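Local atomic coordinates of tannase (Fusobacterium nucleatum subsp. nucleatum ATCC 25586, PDB entry 6YQ4), a protein that probably hydrolyses the galloyl esters of gallotannins, as a magnesium-binding tannase of the alpha/beta-hydrolase superfamily. Residues 42-54 with 81-93. Sequence-based numbering, arbitrary orientation.
Sequences IDKDYQNMNIYIP and GYMPGKADTVGLG
With CG anti to the carbonyl carbon in both (chi1 -78° and -55°), Tyr-46 and Tyr-52 send their rings from the 42-54 segment onto the loop 81-93. The Tyr-46 ring is held on both faces: Pro-84 CB sits over one, 3.6 Å from the ring centroid, and Lys-86 CE over the opposite one at 4.1 Å, both in CH-pi contact and displaced toward the rim. A bend at chi2 (-111°) folds the lysine chain across the ring at about a right angle, so that its methylenes, not its ammonium, do the touching. Six residues beyond Pro-84, Val-90 CG2 lies over the middle of the Tyr-52 ring, 3.5 Å from its centroid, while Asp-88 O meets the ring at its edge.

Between the two aromatics the contact turns polar. Asn-50 ND2 donates to Asp-88 O (3.2 Å) in a nearly straight bond that leaves in the plane of the amide but reaches the acceptor from above its carbonyl plane; the same ND2 packs on Ala-87 CB at 3.5 Å. The other end of this amide, OD1, accepts from Asn-34 N, which fixes its rotation. A water takes the N-H of Ala-87, at 2.7 Å from N, and donates to Asp-45 O.

The loop, leading from strand 73-76 to helix 100-106, thus runs beside strand 48-54 of the central mixed sheet, consistent with an alpha/beta-hydrolase fold, and Val-90 also touches that helix. With no strand pairing across this contact, side chains and a bridging water join loop to segment: CH-pi packing at either end, one direct hydrogen bond, from the Asn-50 amide, between.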
# COMPACT_ATOMS: atom_id res chain seq x y z
N ILE A 42 9.27 21.91 0.45
CA ILE A 42 8.10 22.74 0.20
C ILE A 42 7.20 22.72 1.44
O ILE A 42 6.53 23.72 1.74
CB ILE A 42 7.35 22.31 -1.08
CG1 ILE A 42 6.06 23.10 -1.27
CG2 ILE A 42 7.08 20.82 -1.09
CD1 ILE A 42 6.24 24.63 -1.31
N ASP A 43 7.20 21.62 2.20
CA ASP A 43 6.52 21.56 3.49
C ASP A 43 7.38 20.80 4.49
O ASP A 43 7.47 19.57 4.42
CB ASP A 43 5.14 20.90 3.39
CG ASP A 43 4.26 21.20 4.62
OD1 ASP A 43 4.79 21.17 5.75
OD2 ASP A 43 3.03 21.46 4.46
N LYS A 44 7.97 21.51 5.46
CA LYS A 44 8.90 20.86 6.37
C LYS A 44 8.23 20.03 7.44
O LYS A 44 8.91 19.22 8.08
CB LYS A 44 9.79 21.90 7.05
CG LYS A 44 10.79 22.54 6.14
CD LYS A 44 11.72 23.41 6.92
CE LYS A 44 11.00 24.61 7.49
NZ LYS A 44 11.45 24.95 8.88
N ASP A 45 6.93 20.23 7.69
CA ASP A 45 6.26 19.40 8.69
C ASP A 45 6.13 17.96 8.22
O ASP A 45 6.07 17.05 9.05
CB ASP A 45 4.87 19.95 8.99
CG ASP A 45 4.90 21.37 9.47
OD1 ASP A 45 4.01 22.13 9.05
OD2 ASP A 45 5.81 21.73 10.26
N TYR A 46 6.09 17.75 6.91
CA TYR A 46 5.86 16.44 6.33
C TYR A 46 7.09 15.85 5.68
O TYR A 46 7.38 14.67 5.89
CB TYR A 46 4.69 16.50 5.34
CG TYR A 46 3.41 16.52 6.13
CD1 TYR A 46 2.94 15.35 6.71
CD2 TYR A 46 2.72 17.72 6.40
CE1 TYR A 46 1.82 15.33 7.49
CE2 TYR A 46 1.57 17.71 7.19
CZ TYR A 46 1.13 16.51 7.74
OH TYR A 46 0.01 16.41 8.52
N GLN A 47 7.86 16.65 4.95
CA GLN A 47 9.09 16.16 4.33
C GLN A 47 10.24 16.15 5.33
O GLN A 47 11.28 16.76 5.08
CB GLN A 47 9.47 17.02 3.12
CG GLN A 47 8.40 17.11 2.03
CD GLN A 47 8.81 18.04 0.90
OE1 GLN A 47 8.91 19.26 1.09
NE2 GLN A 47 9.07 17.47 -0.28
N ASN A 48 10.06 15.49 6.47
CA ASN A 48 11.16 15.19 7.37
C ASN A 48 11.08 13.72 7.78
O ASN A 48 10.08 13.05 7.55
CB ASN A 48 11.14 16.10 8.60
CG ASN A 48 9.98 15.80 9.51
OD1 ASN A 48 9.97 14.79 10.22
ND2 ASN A 48 8.99 16.69 9.51
N MET A 49 12.16 13.24 8.41
CA MET A 49 12.30 11.82 8.73
C MET A 49 12.95 11.62 10.10
O MET A 49 13.89 12.33 10.46
CB MET A 49 13.12 11.13 7.65
CG MET A 49 13.57 9.74 7.99
SD MET A 49 14.36 8.96 6.55
CE MET A 49 15.55 10.22 6.09
N ASN A 50 12.45 10.63 10.84
CA ASN A 50 13.01 10.22 12.12
C ASN A 50 13.86 8.97 11.93
O ASN A 50 13.40 8.00 11.32
CB ASN A 50 11.92 9.91 13.14
CG ASN A 50 11.11 11.11 13.52
OD1 ASN A 50 11.61 12.23 13.49
ND2 ASN A 50 9.86 10.89 13.90
N ILE A 51 15.06 8.98 12.48
CA ILE A 51 15.97 7.85 12.41
C ILE A 51 16.28 7.38 13.83
O ILE A 51 16.69 8.17 14.68
CB ILE A 51 17.27 8.21 11.67
CG1 ILE A 51 16.96 8.53 10.21
CG2 ILE A 51 18.28 7.08 11.79
CD1 ILE A 51 18.21 8.87 9.42
N TYR A 52 16.06 6.09 14.08
CA TYR A 52 16.31 5.47 15.38
C TYR A 52 17.37 4.39 15.23
O TYR A 52 17.26 3.51 14.36
CB TYR A 52 15.03 4.89 15.95
CG TYR A 52 13.92 5.90 16.03
CD1 TYR A 52 13.96 6.92 16.97
CD2 TYR A 52 12.85 5.85 15.14
CE1 TYR A 52 12.94 7.85 17.05
CE2 TYR A 52 11.83 6.77 15.22
CZ TYR A 52 11.88 7.76 16.18
OH TYR A 52 10.87 8.68 16.25
N ILE A 53 18.40 4.44 16.07
CA ILE A 53 19.48 3.47 15.99
C ILE A 53 19.68 2.81 17.36
O ILE A 53 19.78 3.53 18.37
CB ILE A 53 20.77 4.13 15.50
CG1 ILE A 53 20.49 4.95 14.25
CG2 ILE A 53 21.89 3.09 15.30
CD1 ILE A 53 21.76 5.45 13.58
N PRO A 54 19.75 1.48 17.44
CA PRO A 54 20.00 0.84 18.73
C PRO A 54 21.29 1.32 19.39
O PRO A 54 22.29 1.61 18.72
CB PRO A 54 20.07 -0.65 18.38
CG PRO A 54 19.22 -0.77 17.15
CD PRO A 54 19.48 0.50 16.37
N GLY A 81 -5.05 6.70 3.03
CA GLY A 81 -5.95 7.50 2.24
C GLY A 81 -5.29 8.39 1.21
O GLY A 81 -5.98 9.16 0.53
N TYR A 82 -3.98 8.28 1.04
CA TYR A 82 -3.17 9.17 0.22
C TYR A 82 -3.13 10.57 0.81
O TYR A 82 -2.88 11.55 0.09
CB TYR A 82 -3.66 9.20 -1.24
CG TYR A 82 -3.29 7.93 -1.97
CD1 TYR A 82 -1.98 7.69 -2.37
CD2 TYR A 82 -4.25 6.95 -2.21
CE1 TYR A 82 -1.63 6.51 -3.01
CE2 TYR A 82 -3.91 5.76 -2.84
CZ TYR A 82 -2.61 5.55 -3.26
OH TYR A 82 -2.29 4.36 -3.92
N MET A 83 -3.36 10.65 2.10
CA MET A 83 -3.31 11.84 2.94
C MET A 83 -1.90 12.03 3.47
O MET A 83 -1.12 11.08 3.54
CB MET A 83 -4.30 11.70 4.09
CG MET A 83 -5.74 11.74 3.64
SD MET A 83 -6.24 13.45 3.29
CE MET A 83 -6.22 14.15 4.92
N PRO A 84 -1.54 13.26 3.85
CA PRO A 84 -0.21 13.49 4.43
C PRO A 84 0.06 12.58 5.63
O PRO A 84 -0.78 12.41 6.51
CB PRO A 84 -0.27 14.96 4.87
CG PRO A 84 -1.37 15.56 4.07
CD PRO A 84 -2.38 14.47 3.88
N GLY A 85 1.27 12.04 5.68
CA GLY A 85 1.60 11.17 6.79
C GLY A 85 2.87 11.56 7.51
O GLY A 85 3.93 11.67 6.90
N LYS A 86 2.77 11.76 8.82
CA LYS A 86 3.94 12.22 9.55
C LYS A 86 4.87 11.05 9.82
O LYS A 86 4.46 9.89 9.78
CB LYS A 86 3.54 12.89 10.88
CG LYS A 86 2.84 14.22 10.73
CD LYS A 86 3.71 15.36 11.23
CE LYS A 86 3.08 16.74 10.96
NZ LYS A 86 2.31 17.30 12.12
N ALA A 87 6.14 11.38 10.07
CA ALA A 87 7.11 10.37 10.45
C ALA A 87 6.62 9.63 11.68
O ALA A 87 6.15 10.23 12.66
CB ALA A 87 8.46 11.02 10.74
N ASP A 88 6.71 8.31 11.64
CA ASP A 88 6.31 7.47 12.75
C ASP A 88 7.29 7.63 13.89
O ASP A 88 8.45 7.99 13.69
CB ASP A 88 6.25 6.00 12.35
CG ASP A 88 5.10 5.27 13.01
OD1 ASP A 88 4.63 5.76 14.07
OD2 ASP A 88 4.66 4.24 12.48
N THR A 89 6.81 7.35 15.10
CA THR A 89 7.66 7.36 16.28
C THR A 89 7.73 5.97 16.89
O THR A 89 6.94 5.07 16.57
CB THR A 89 7.18 8.36 17.34
OG1 THR A 89 5.82 8.08 17.70
CG2 THR A 89 7.28 9.77 16.79
N VAL A 90 8.71 5.80 17.77
CA VAL A 90 8.87 4.56 18.52
C VAL A 90 7.86 4.56 19.65
O VAL A 90 7.82 5.49 20.47
CB VAL A 90 10.30 4.44 19.07
CG1 VAL A 90 10.41 3.29 20.07
CG2 VAL A 90 11.31 4.31 17.92
N GLY A 91 7.01 3.53 19.69
CA GLY A 91 6.11 3.34 20.80
C GLY A 91 5.26 2.09 20.69
O GLY A 91 5.69 1.09 20.11
N LEU A 92 4.07 2.13 21.26
CA LEU A 92 3.15 1.01 21.23
C LEU A 92 1.99 1.31 20.29
O LEU A 92 1.65 2.47 20.06
CB LEU A 92 2.60 0.70 22.63
CG LEU A 92 3.55 0.84 23.81
CD1 LEU A 92 2.78 0.77 25.13
CD2 LEU A 92 4.62 -0.22 23.74
N GLY A 93 1.40 0.24 19.73
CA GLY A 93 0.16 0.36 18.99
C GLY A 93 -1.06 0.44 19.90
O GLY A 93 -0.98 0.36 21.13
O HOH W 1 6.84 13.91 9.41